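PDB 3TAH: ferrous iron uptake transporter protein B from Streptococcus thermophilus, which probably drives the uptake of ferrous iron across the cell membrane using GTP, this chain being its cytosolic part with the G domain and attached helical domain. Local coordinates for residues A[83-88]-A[156-161]; A[20-25]-A[149-154]; A[176-181]-A[242-247]; A[99-104]-A[172-177]. The protein carries 1 engineered substitution. All blocks are in the same frame, centred on the assembly; numbering follows the deposited sequence.

Interaction 1 (A[83-88]-A[156-161])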
loop_
_atom_site.group_PDB
_atom_site.type_symbol
_atom_site.label_atom_id
_atom_site.label_comp_id
_atom_site.label_asym_id
_atom_site.label_seq_id
_atom_site.Cartn_x
_atom_site.Cartn_y
_atom_site.Cartn_z
ATOM N N SER A 83 -0.248 -7.884 -8.330
ATOM C CA SER A 83 -0.457 -8.053 -6.891
ATOM C C SER A 83 0.551 -7.213 -6.125
ATOM O O SER A 83 1.650 -6.972 -6.618
ATOM C CB SER A 83 -0.249 -9.534 -6.529
ATOM O OG SER A 83 0.251 -9.709 -5.207
ATOM N N ILE A 84 0.174 -6.752 -4.931
ATOM C CA ILE A 84 1.126 -6.158 -3.995
ATOM C C ILE A 84 1.301 -7.159 -2.853
ATOM O O ILE A 84 0.308 -7.561 -2.257
ATOM C CB ILE A 84 0.634 -4.825 -3.406
ATOM C CG1 ILE A 84 0.582 -3.734 -4.474
ATOM C CG2 ILE A 84 1.566 -4.349 -2.284
ATOM C CD1 ILE A 84 -0.040 -2.432 -3.962
ATOM N N LEU A 85 2.546 -7.546 -2.564
ATOM C CA LEU A 85 2.885 -8.371 -1.399
ATOM C C LEU A 85 3.554 -7.423 -0.404
ATOM O O LEU A 85 4.695 -6.974 -0.591
ATOM C CB LEU A 85 3.787 -9.549 -1.781
ATOM C CG LEU A 85 4.191 -10.504 -0.650
ATOM C CD1 LEU A 85 3.022 -11.036 0.159
ATOM C CD2 LEU A 85 4.978 -11.670 -1.250
ATOM N N ASN A 86 2.801 -7.100 0.641
ATOM C CA ASN A 86 3.154 -6.071 1.610
ATOM C C ASN A 86 3.788 -6.762 2.814
ATOM O O ASN A 86 3.103 -7.495 3.530
ATOM C CB ASN A 86 1.879 -5.269 1.966
ATOM C CG ASN A 86 2.085 -4.205 3.037
ATOM O OD1 ASN A 86 1.131 -3.826 3.732
ATOM N ND2 ASN A 86 3.308 -3.705 3.173
ATOM N N VAL A 87 5.085 -6.524 3.019
ATOM C CA VAL A 87 5.828 -7.064 4.173
ATOM C C VAL A 87 5.622 -6.109 5.351
ATOM O O VAL A 87 5.963 -4.924 5.273
ATOM C CB VAL A 87 7.337 -7.241 3.864
ATOM C CG1 VAL A 87 8.089 -7.821 5.065
ATOM C CG2 VAL A 87 7.520 -8.118 2.633
ATOM N N VAL A 88 5.045 -6.641 6.423
ATOM C CA VAL A 88 4.699 -5.892 7.630
ATOM C C VAL A 88 5.391 -6.506 8.850
ATOM O O VAL A 88 5.298 -7.709 9.079
ATOM C CB VAL A 88 3.161 -5.897 7.830
ATOM C CG1 VAL A 88 2.731 -5.389 9.226
ATOM C CG2 VAL A 88 2.489 -5.081 6.710
ATOM N N LYS A 156 1.994 -17.865 -2.630
ATOM C CA LYS A 156 0.830 -18.493 -3.273
ATOM C C LYS A 156 -0.442 -17.644 -3.189
ATOM O O LYS A 156 -1.196 -17.498 -4.172
ATOM C CB LYS A 156 0.549 -19.869 -2.651
ATOM C CG LYS A 156 -0.559 -20.673 -3.363
ATOM C CD LYS A 156 -0.694 -22.082 -2.792
ATOM C CE LYS A 156 -1.838 -22.840 -3.455
ATOM N NZ LYS A 156 -2.041 -24.179 -2.823
ATOM N N LYS A 157 -0.685 -17.101 -2.003
ATOM C CA LYS A 157 -1.829 -16.239 -1.770
ATOM C C LYS A 157 -1.754 -14.991 -2.639
ATOM O O LYS A 157 -2.732 -14.652 -3.331
ATOM C CB LYS A 157 -1.916 -15.870 -0.289
ATOM C CG LYS A 157 -3.119 -15.040 0.141
ATOM C CD LYS A 157 -4.457 -15.657 -0.246
ATOM C CE LYS A 157 -4.693 -16.981 0.456
ATOM N NZ LYS A 157 -6.097 -17.445 0.240
ATOM N N ALA A 158 -0.598 -14.323 -2.619
ATOM C CA ALA A 158 -0.388 -13.126 -3.428
ATOM C C ALA A 158 -0.601 -13.445 -4.900
ATOM O O ALA A 158 -1.269 -12.680 -5.608
ATOM C CB ALA A 158 1.007 -12.524 -3.194
ATOM N N ALA A 159 -0.055 -14.577 -5.352
ATOM C CA ALA A 159 -0.202 -14.999 -6.756
ATOM C C ALA A 159 -1.652 -15.209 -7.205
ATOM O O ALA A 159 -1.930 -15.046 -8.402
ATOM C CB ALA A 159 0.641 -16.253 -7.051
ATOM N N HIS A 160 -2.551 -15.541 -6.266
ATOM C CA HIS A 160 -3.983 -15.758 -6.543
ATOM C C HIS A 160 -4.894 -14.617 -6.086
ATOM O O HIS A 160 -6.113 -14.771 -6.075
ATOM C CB HIS A 160 -4.436 -17.085 -5.916
ATOM C CG HIS A 160 -3.851 -18.275 -6.605
ATOM N ND1 HIS A 160 -2.670 -18.859 -6.203
ATOM C CD2 HIS A 160 -4.266 -18.973 -7.691
ATOM C CE1 HIS A 160 -2.387 -19.874 -7.001
ATOM N NE2 HIS A 160 -3.337 -19.962 -7.915
ATOM N N THR A 161 -4.290 -13.484 -5.732
ATOM C CA THR A 161 -4.975 -12.281 -5.276
ATOM C C THR A 161 -4.486 -11.121 -6.154
ATOM O O THR A 161 -3.611 -10.333 -5.766
ATOM C CB THR A 161 -4.694 -12.019 -3.790
ATOM O OG1 THR A 161 -4.984 -13.198 -3.028
ATOM C CG2 THR A 161 -5.544 -10.842 -3.271
HETATM O O HOH W 1 -2.153 -9.583 -3.569
#
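Ser-83 meets Ala-158 and Thr-161 where a central strand of the G domain passes against the end of a helix. Its CB sits between two backbone oxygens, 3.4 Å from Ala-158 O and 3.5 Å from Thr-161 O. One bond further on, OG comes within 3.5 Å of Ala-158 CB and makes at most a weak hydrogen bond to Ala-158 O, a long one at 3.4 Å. A closer partner is a water 2.9 Å from Ser-83 OG, which also lies 2.7 Å from Thr-161 O, to which it can donate. Serine suits this place because it is small enough to fit against the helix, yet brings a hydroxyl to a buried group of carbonyls.

Ala-158 turns its single methyl to the strand, and so small a side chain lets the backbones approach to 6.1 Å between the CA atoms of Leu-85 and Ala-158. CD1 of Leu-85 adds a light apolar touch on the same methyl, 4.2 Å from Ala-158 CB. The helix end is tied up locally: Thr-161 OG1 bonds to Lys-157 O from above the carbonyl plane, while the ring of His-160 gives its ND1 hydrogen to Lys-156 O almost in the ring plane.

Strand 83-89 lies between strands 4-10 and 110-115 in the sheet. Ser-83 and Leu-85 face helix 151-159, and Leu-85 also packs on Ile-6 and Leu-8 of strand 4-10; Asn-86 and Val-88 touch helix 93-105.

Interaction 2 (A[20-25]-A[149-154])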
loop_
_atom_site.group_PDB
_atom_site.type_symbol
_atom_site.label_atom_id
_atom_site.label_comp_id
_atom_site.label_asym_id
_atom_site.label_seq_id
_atom_site.Cartn_x
_atom_site.Cartn_y
_atom_site.Cartn_z
ATOM N N PHE A 20 12.665 -11.360 0.259
ATOM C CA PHE A 20 13.056 -11.334 -1.154
ATOM C C PHE A 20 14.100 -12.413 -1.467
ATOM O O PHE A 20 13.957 -13.178 -2.440
ATOM C CB PHE A 20 13.597 -9.958 -1.555
ATOM C CG PHE A 20 13.940 -9.864 -3.013
ATOM C CD1 PHE A 20 12.941 -9.671 -3.957
ATOM C CD2 PHE A 20 15.257 -9.994 -3.447
ATOM C CE1 PHE A 20 13.243 -9.596 -5.325
ATOM C CE2 PHE A 20 15.565 -9.914 -4.819
ATOM C CZ PHE A 20 14.545 -9.709 -5.750
ATOM N N ASN A 21 15.141 -12.470 -0.640
ATOM C CA ASN A 21 16.228 -13.450 -0.821
ATOM C C ASN A 21 15.760 -14.885 -0.677
ATOM O O ASN A 21 16.174 -15.737 -1.462
ATOM C CB ASN A 21 17.409 -13.147 0.116
ATOM C CG ASN A 21 18.112 -11.854 -0.243
ATOM O OD1 ASN A 21 18.026 -11.385 -1.376
ATOM N ND2 ASN A 21 18.818 -11.264 0.721
ATOM N N LEU A 22 14.887 -15.158 0.298
ATOM C CA LEU A 22 14.300 -16.494 0.437
ATOM C C LEU A 22 13.438 -16.894 -0.758
ATOM O O LEU A 22 13.522 -18.023 -1.246
ATOM C CB LEU A 22 13.444 -16.594 1.700
ATOM C CG LEU A 22 14.156 -16.834 3.021
ATOM C CD1 LEU A 22 13.155 -16.722 4.165
ATOM C CD2 LEU A 22 14.814 -18.224 3.000
ATOM N N ILE A 23 12.610 -15.965 -1.221
ATOM C CA ILE A 23 11.645 -16.238 -2.280
ATOM C C ILE A 23 12.315 -16.448 -3.636
ATOM O O ILE A 23 11.869 -17.313 -4.400
ATOM C CB ILE A 23 10.596 -15.097 -2.407
ATOM C CG1 ILE A 23 9.714 -15.025 -1.159
ATOM C CG2 ILE A 23 9.695 -15.321 -3.625
ATOM C CD1 ILE A 23 9.025 -13.683 -0.986
ATOM N N THR A 24 13.345 -15.653 -3.917
ATOM C CA THR A 24 14.046 -15.683 -5.206
ATOM C C THR A 24 15.362 -16.464 -5.207
ATOM O O THR A 24 15.858 -16.815 -6.288
ATOM C CB THR A 24 14.361 -14.263 -5.730
ATOM O OG1 THR A 24 15.322 -13.608 -4.884
ATOM C CG2 THR A 24 13.071 -13.445 -5.845
ATOM N N GLY A 25 15.926 -16.725 -4.027
ATOM C CA GLY A 25 17.249 -17.336 -3.938
ATOM C C GLY A 25 18.304 -16.408 -4.513
ATOM O O GLY A 25 18.158 -15.182 -4.479
ATOM N N THR A 149 9.398 -19.741 7.658
ATOM C CA THR A 149 8.023 -20.238 7.752
ATOM C C THR A 149 7.035 -19.277 7.087
ATOM O O THR A 149 7.216 -18.052 7.139
ATOM C CB THR A 149 7.582 -20.454 9.216
ATOM O OG1 THR A 149 7.692 -19.237 9.965
ATOM C CG2 THR A 149 8.423 -21.546 9.889
ATOM N N GLY A 150 6.007 -19.837 6.456
ATOM C CA GLY A 150 4.931 -19.039 5.835
ATOM C C GLY A 150 5.246 -18.418 4.483
ATOM O O GLY A 150 4.375 -17.813 3.849
ATOM N N VAL A 151 6.484 -18.584 4.024
ATOM C CA VAL A 151 6.966 -17.880 2.836
ATOM C C VAL A 151 6.270 -18.380 1.569
ATOM O O VAL A 151 5.706 -17.576 0.814
ATOM C CB VAL A 151 8.515 -17.960 2.723
ATOM C CG1 VAL A 151 9.014 -17.246 1.481
ATOM C CG2 VAL A 151 9.169 -17.356 3.947
ATOM N N ASP A 152 6.280 -19.694 1.337
ATOM C CA ASP A 152 5.646 -20.248 0.137
ATOM C C ASP A 152 4.136 -19.993 0.143
ATOM O O ASP A 152 3.520 -19.754 -0.908
ATOM C CB ASP A 152 5.900 -21.758 0.008
ATOM C CG ASP A 152 7.379 -22.115 -0.100
ATOM O OD1 ASP A 152 8.206 -21.274 -0.520
ATOM O OD2 ASP A 152 7.717 -23.267 0.251
ATOM N N GLN A 153 3.563 -20.045 1.340
ATOM C CA GLN A 153 2.143 -19.791 1.579
ATOM C C GLN A 153 1.730 -18.362 1.206
ATOM O O GLN A 153 0.709 -18.171 0.525
ATOM C CB GLN A 153 1.776 -20.068 3.033
ATOM C CG GLN A 153 1.953 -21.538 3.466
ATOM C CD GLN A 153 3.295 -21.832 4.116
ATOM O OE1 GLN A 153 4.349 -21.353 3.678
ATOM N NE2 GLN A 153 3.261 -22.638 5.175
ATOM N N VAL A 154 2.514 -17.370 1.625
ATOM C CA VAL A 154 2.173 -15.969 1.318
ATOM C C VAL A 154 2.359 -15.706 -0.181
ATOM O O VAL A 154 1.523 -15.016 -0.793
ATOM C CB VAL A 154 2.915 -14.931 2.217
ATOM C CG1 VAL A 154 4.387 -14.728 1.803
ATOM C CG2 VAL A 154 2.152 -13.590 2.227
#
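Val-151 sets its two methyls against neighbouring side chains of helix 16-24, one on Ile-23 and one on Leu-22. CG1 lies 3.5 Å from Ile-23 CG1, a close apolar fit in which the two side chains meet at a slant. CG2 reaches Leu-22 CD1 at 4.0 Å, and here the side chains cross at about a right angle. The torsion of Val-151 makes this division possible: with CG1 anti to the backbone N (chi1 179°), CG2 is left beside that N and points to the leucine. A short, branched valine suits a spacing of 7.1 Å between the CA atoms of Ile-23 and Val-151, while the longer Leu-22 and Ile-23 reach across from the other helix.

Both partners stand at helix ends. Gly-150, the N-cap residue of helix 151-159, and Gly-25, just past the end of helix 16-24, each have positive phi, a conformation glycine adopts easily. Near that second end, Thr-24 OG1 bonds to Phe-20 O at 2.8 Å, on the opposite face of the carbonyl from the helical N-H of Thr-24.

Helix 16-24 is the one that follows the P-loop, and Leu-22 comes close to Ala-145 of the nucleotide pocket. Ile-23 also packs on Ile-53 of strand 51-55 and Val-45 of strand 39-45, so helix 16-24 sits between those strands and the start of helix 151-159.

Interaction 3 (A[176-181]-A[242-247]); sequences DRLEAA and ESIVIN
This is an apolar helix-to-helix contact inside the cytosolic helical domain of FeoB, between the first turns of helix 176-189 and the start of helix 241-259. One leucine carries one side of it. Leu-178 holds CG anti to its N (chi1 -179°), which extends the side chain from its helix and places its forked end before Ile-244 and Val-245. Methyl CD1 lies 4.4 Å from Ile-244 CG2, and CD2 lies 4.4 Å from Val-245 CG2. The exchanged pairs are scarcely longer, with Leu-178 CD2 at 4.5 Å from Ile-244 CG2, so the fork straddles the two partners instead of pressing on one of them.

The residue types suit these positions. Ile-244 and Val-245 are consecutive in their helix, are both beta-branched and each present a CG2 methyl close to the backbone. Leucine, which branches one carbon later, is long enough to meet both across 7.9 Å between the CA atoms of Leu-178 and Val-245. All three residues are buried, but the contacts are relaxed and the shared surface is small, about 106 Å².

Other helices complete this core. Phe-206 of helix 198-206 touches both Leu-178 and Val-245, while Phe-237 packs on Ile-244 and receives Arg-177 in a cation-pi contact. Helices 198-206 and 220-237 thus both pack against this pair in the helical bundle, which lies away from the nucleotide.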
loop_
_atom_site.group_PDB
_atom_site.type_symbol
_atom_site.label_atom_id
_atom_site.label_comp_id
_atom_site.label_asym_id
_atom_site.label_seq_id
_atom_site.Cartn_x
_atom_site.Cartn_y
_atom_site.Cartn_z
ATOM N N ASP A 176 -17.091 9.673 8.211
ATOM C CA ASP A 176 -18.096 10.204 7.254
ATOM C C ASP A 176 -17.757 11.545 6.625
ATOM O O ASP A 176 -18.067 11.768 5.445
ATOM C CB ASP A 176 -19.472 10.361 7.918
ATOM C CG ASP A 176 -20.160 9.043 8.166
ATOM O OD1 ASP A 176 -19.754 8.017 7.581
ATOM O OD2 ASP A 176 -21.127 9.036 8.949
ATOM N N ARG A 177 -17.146 12.436 7.396
ATOM C CA ARG A 177 -16.801 13.780 6.894
ATOM C C ARG A 177 -15.669 13.741 5.872
ATOM O O ARG A 177 -15.673 14.526 4.920
ATOM C CB ARG A 177 -16.413 14.717 8.025
ATOM C CG ARG A 177 -17.542 15.093 8.981
ATOM C CD ARG A 177 -16.950 15.752 10.214
ATOM N NE ARG A 177 -16.200 14.799 11.028
ATOM C CZ ARG A 177 -15.455 15.112 12.086
ATOM N NH1 ARG A 177 -15.352 16.371 12.511
ATOM N NH2 ARG A 177 -14.816 14.155 12.742
ATOM N N LEU A 178 -14.709 12.839 6.065
ATOM C CA LEU A 178 -13.661 12.678 5.061
ATOM C C LEU A 178 -14.199 11.943 3.843
ATOM O O LEU A 178 -13.856 12.302 2.725
ATOM C CB LEU A 178 -12.416 11.973 5.619
ATOM C CG LEU A 178 -11.264 11.801 4.617
ATOM C CD1 LEU A 178 -10.873 13.140 3.959
ATOM C CD2 LEU A 178 -10.063 11.174 5.301
ATOM N N GLU A 179 -15.028 10.919 4.057
ATOM C CA GLU A 179 -15.667 10.183 2.947
ATOM C C GLU A 179 -16.516 11.090 2.050
ATOM O O GLU A 179 -16.510 10.924 0.827
ATOM C CB GLU A 179 -16.488 8.999 3.463
ATOM C CG GLU A 179 -15.645 7.888 4.106
ATOM C CD GLU A 179 -14.674 7.253 3.146
ATOM O OE1 GLU A 179 -14.968 7.199 1.930
ATOM O OE2 GLU A 179 -13.595 6.808 3.596
ATOM N N ALA A 180 -17.208 12.065 2.646
ATOM C CA ALA A 180 -17.972 13.056 1.884
ATOM C C ALA A 180 -17.044 13.854 0.967
ATOM O O ALA A 180 -17.342 14.049 -0.221
ATOM C CB ALA A 180 -18.745 14.007 2.840
ATOM N N ALA A 181 -15.911 14.294 1.511
ATOM C CA ALA A 181 -14.912 15.013 0.718
ATOM C C ALA A 181 -14.345 14.159 -0.421
ATOM O O ALA A 181 -14.205 14.627 -1.547
ATOM C CB ALA A 181 -13.767 15.515 1.616
ATOM N N GLU A 242 -3.865 17.706 5.245
ATOM C CA GLU A 242 -2.878 16.632 5.394
ATOM C C GLU A 242 -2.999 15.934 6.750
ATOM O O GLU A 242 -2.935 14.703 6.826
ATOM C CB GLU A 242 -1.447 17.133 5.203
ATOM C CG GLU A 242 -0.449 15.990 5.185
ATOM N N SER A 243 -3.174 16.722 7.804
ATOM C CA SER A 243 -3.339 16.192 9.163
ATOM C C SER A 243 -4.605 15.348 9.326
ATOM O O SER A 243 -4.582 14.321 10.005
ATOM C CB SER A 243 -3.354 17.320 10.198
ATOM O OG SER A 243 -2.096 17.962 10.286
ATOM N N ILE A 244 -5.699 15.791 8.713
ATOM C CA ILE A 244 -6.967 15.073 8.729
ATOM C C ILE A 244 -6.749 13.661 8.205
ATOM O O ILE A 244 -7.156 12.683 8.845
ATOM C CB ILE A 244 -8.065 15.804 7.886
ATOM C CG1 ILE A 244 -8.519 17.117 8.538
ATOM C CG2 ILE A 244 -9.283 14.890 7.680
ATOM C CD1 ILE A 244 -9.330 18.035 7.593
ATOM N N VAL A 245 -6.087 13.549 7.058
ATOM C CA VAL A 245 -5.860 12.226 6.440
ATOM C C VAL A 245 -4.950 11.355 7.312
ATOM O O VAL A 245 -5.239 10.181 7.527
ATOM C CB VAL A 245 -5.313 12.357 4.999
ATOM C CG1 VAL A 245 -5.033 10.989 4.398
ATOM C CG2 VAL A 245 -6.306 13.109 4.137
ATOM N N ILE A 246 -3.872 11.940 7.824
ATOM C CA ILE A 246 -2.980 11.249 8.756
ATOM C C ILE A 246 -3.742 10.701 9.952
ATOM O O ILE A 246 -3.608 9.523 10.294
ATOM C CB ILE A 246 -1.853 12.183 9.277
ATOM C CG1 ILE A 246 -0.840 12.509 8.177
ATOM C CG2 ILE A 246 -1.140 11.538 10.437
ATOM C CD1 ILE A 246 0.206 13.562 8.617
ATOM N N ASN A 247 -4.561 11.555 10.570
ATOM C CA ASN A 247 -5.331 11.154 11.747
ATOM C C ASN A 247 -6.320 10.050 11.413
ATOM O O ASN A 247 -6.479 9.110 12.192
ATOM C CB ASN A 247 -6.056 12.368 12.367
ATOM C CG ASN A 247 -5.101 13.394 12.949
ATOM O OD1 ASN A 247 -3.950 13.082 13.249
ATOM N ND2 ASN A 247 -5.580 14.634 13.122
#

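Interaction 4 (A[99-104]-A[172-177])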
loop_
_atom_site.group_PDB
_atom_site.type_symbol
_atom_site.label_atom_id
_atom_site.label_comp_id
_atom_site.label_asym_id
_atom_site.label_seq_id
_atom_site.Cartn_x
_atom_site.Cartn_y
_atom_site.Cartn_z
ATOM N N LEU A 99 1.564 2.675 5.859
ATOM C CA LEU A 99 1.819 2.432 4.446
ATOM C C LEU A 99 0.749 1.503 3.834
ATOM O O LEU A 99 0.267 1.753 2.742
ATOM C CB LEU A 99 3.205 1.808 4.247
ATOM C CG LEU A 99 3.617 1.472 2.807
ATOM C CD1 LEU A 99 3.718 2.723 1.912
ATOM C CD2 LEU A 99 4.923 0.691 2.802
ATOM N N THR A 100 0.390 0.436 4.550
ATOM C CA THR A 100 -0.549 -0.548 4.055
ATOM C C THR A 100 -1.847 0.112 3.574
ATOM O O THR A 100 -2.363 -0.222 2.494
ATOM C CB THR A 100 -0.861 -1.588 5.147
ATOM O OG1 THR A 100 0.362 -2.179 5.615
ATOM C CG2 THR A 100 -1.819 -2.646 4.606
ATOM N N THR A 101 -2.360 1.066 4.355
ATOM C CA THR A 101 -3.619 1.731 3.977
ATOM C C THR A 101 -3.487 2.412 2.611
ATOM O O THR A 101 -4.401 2.387 1.786
ATOM C CB THR A 101 -4.113 2.738 5.057
ATOM O OG1 THR A 101 -3.171 3.806 5.227
ATOM C CG2 THR A 101 -4.382 2.044 6.407
ATOM N N GLN A 102 -2.333 3.010 2.367
ATOM C CA GLN A 102 -2.062 3.667 1.101
ATOM C C GLN A 102 -1.891 2.697 -0.058
ATOM O O GLN A 102 -2.316 2.988 -1.176
ATOM C CB GLN A 102 -0.821 4.546 1.227
ATOM C CG GLN A 102 -0.946 5.652 2.260
ATOM C CD GLN A 102 0.368 6.349 2.478
ATOM O OE1 GLN A 102 0.957 6.848 1.524
ATOM N NE2 GLN A 102 0.852 6.372 3.721
ATOM N N LEU A 103 -1.265 1.553 0.216
ATOM C CA LEU A 103 -1.131 0.486 -0.781
ATOM C C LEU A 103 -2.500 -0.041 -1.233
ATOM O O LEU A 103 -2.725 -0.219 -2.435
ATOM C CB LEU A 103 -0.255 -0.649 -0.254
ATOM C CG LEU A 103 1.199 -0.281 0.085
ATOM C CD1 LEU A 103 1.897 -1.445 0.810
ATOM C CD2 LEU A 103 2.010 0.157 -1.156
ATOM N N ILE A 104 -3.415 -0.270 -0.284
ATOM C CA ILE A 104 -4.759 -0.752 -0.619
ATOM C C ILE A 104 -5.435 0.230 -1.575
ATOM O O ILE A 104 -6.093 -0.168 -2.532
ATOM C CB ILE A 104 -5.621 -0.987 0.657
ATOM C CG1 ILE A 104 -5.026 -2.128 1.507
ATOM C CG2 ILE A 104 -7.080 -1.316 0.280
ATOM C CD1 ILE A 104 -5.616 -2.295 2.926
ATOM N N PRO A 172 -10.030 0.953 3.100
ATOM C CA PRO A 172 -10.263 1.510 4.442
ATOM C C PRO A 172 -11.293 2.639 4.412
ATOM O O PRO A 172 -11.140 3.594 3.662
ATOM C CB PRO A 172 -8.887 2.062 4.848
ATOM C CG PRO A 172 -7.929 1.197 4.105
ATOM C CD PRO A 172 -8.589 0.883 2.791
ATOM N N ILE A 173 -12.346 2.507 5.210
ATOM C CA ILE A 173 -13.402 3.511 5.270
ATOM C C ILE A 173 -13.076 4.435 6.432
ATOM O O ILE A 173 -12.899 3.972 7.563
ATOM C CB ILE A 173 -14.806 2.866 5.438
ATOM C CG1 ILE A 173 -15.147 2.001 4.230
ATOM C CG2 ILE A 173 -15.892 3.944 5.634
ATOM C CD1 ILE A 173 -16.423 1.163 4.415
ATOM N N TYR A 174 -12.981 5.732 6.149
ATOM C CA TYR A 174 -12.635 6.748 7.142
ATOM C C TYR A 174 -13.893 7.453 7.656
ATOM O O TYR A 174 -15.011 7.068 7.301
ATOM C CB TYR A 174 -11.656 7.755 6.528
ATOM C CG TYR A 174 -10.417 7.089 5.991
ATOM C CD1 TYR A 174 -9.644 6.253 6.816
ATOM C CD2 TYR A 174 -10.008 7.270 4.691
ATOM C CE1 TYR A 174 -8.496 5.617 6.340
ATOM C CE2 TYR A 174 -8.863 6.630 4.199
ATOM C CZ TYR A 174 -8.110 5.812 5.036
ATOM O OH TYR A 174 -6.980 5.181 4.582
ATOM N N ASP A 175 -13.712 8.470 8.492
ATOM C CA ASP A 175 -14.836 9.234 9.033
ATOM C C ASP A 175 -15.784 9.704 7.934
ATOM O O ASP A 175 -15.333 10.085 6.841
ATOM C CB ASP A 175 -14.354 10.470 9.792
ATOM C CG ASP A 175 -15.502 11.182 10.479
ATOM O OD1 ASP A 175 -15.953 12.225 9.975
ATOM O OD2 ASP A 175 -15.984 10.639 11.489
ATOM N N ASP A 176 -17.091 9.673 8.211
ATOM C CA ASP A 176 -18.096 10.204 7.254
ATOM C C ASP A 176 -17.757 11.545 6.625
ATOM O O ASP A 176 -18.067 11.768 5.445
ATOM C CB ASP A 176 -19.472 10.361 7.918
ATOM C CG ASP A 176 -20.160 9.043 8.166
ATOM O OD1 ASP A 176 -19.754 8.017 7.581
ATOM O OD2 ASP A 176 -21.127 9.036 8.949
ATOM N N ARG A 177 -17.146 12.436 7.396
ATOM C CA ARG A 177 -16.801 13.780 6.894
ATOM C C ARG A 177 -15.669 13.741 5.872
ATOM O O ARG A 177 -15.673 14.526 4.920
ATOM C CB ARG A 177 -16.413 14.717 8.025
ATOM C CG ARG A 177 -17.542 15.093 8.981
ATOM C CD ARG A 177 -16.950 15.752 10.214
ATOM N NE ARG A 177 -16.200 14.799 11.028
ATOM C CZ ARG A 177 -15.455 15.112 12.086
ATOM N NH1 ARG A 177 -15.352 16.371 12.511
ATOM N NH2 ARG A 177 -14.816 14.155 12.742
#
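Thr-101 OG1 is gripped twice, by Tyr-98 O of its own helix and by Arg-249 NH1, while its CB faces the incoming loop. Against that CB comes Tyr-174 OH at 3.8 Å, in van der Waals contact; the tyrosine hydroxyl has its polar partner in Glu-105 OE2. The threonine hydroxyl stands between the backbone N and the carbonyl carbon (chi1 63°), from where it can turn back to the helix.

Pro-172 makes the apolar half of the contact. Its CD lies 3.7 Å from Ile-104 CG2, and its CG sits 4.2 Å from Thr-101 CB. A rigid apolar ring suits an extended linker lying against a helix flank. Pro-172 O lies 3.8 Å above the plane of the Tyr-174 ring, over its centre.

Further along, Asp-175 caps helix 176-189: OD1 takes Arg-177 N and Arg-177 NE, each at 2.8 Å, from opposite faces of the carboxylate, the second as a salt bridge.

The loop thus joins the G domain to the helical domain, touching both helix 93-105, whose Ile-104 also packs on strand 110-115, and helix 241-259, whose Phe-252 touches Pro-172.

From the N terminus the chain opens interaction 2 at residues 20-25, then interaction 1 at 83-88 and interaction 4 at 99-104. They close in the same order, at 149-154, 156-161 and 172-177, so the three loops cross pairwise and none is nested. Interactions 1 and 2 share helix 151-159 and touch through Leu-85 and Val-154, tying that helix to strand 83-89 and to helix 16-24. Interaction 1 meets interaction 4 across the strand, where Asn-86 probably bonds to Thr-100. Interaction 4 leads out to the helical domain and ends where interaction 3 begins, sharing Asp-176 and Arg-177. Interaction 3 then closes the bundle at 242-247.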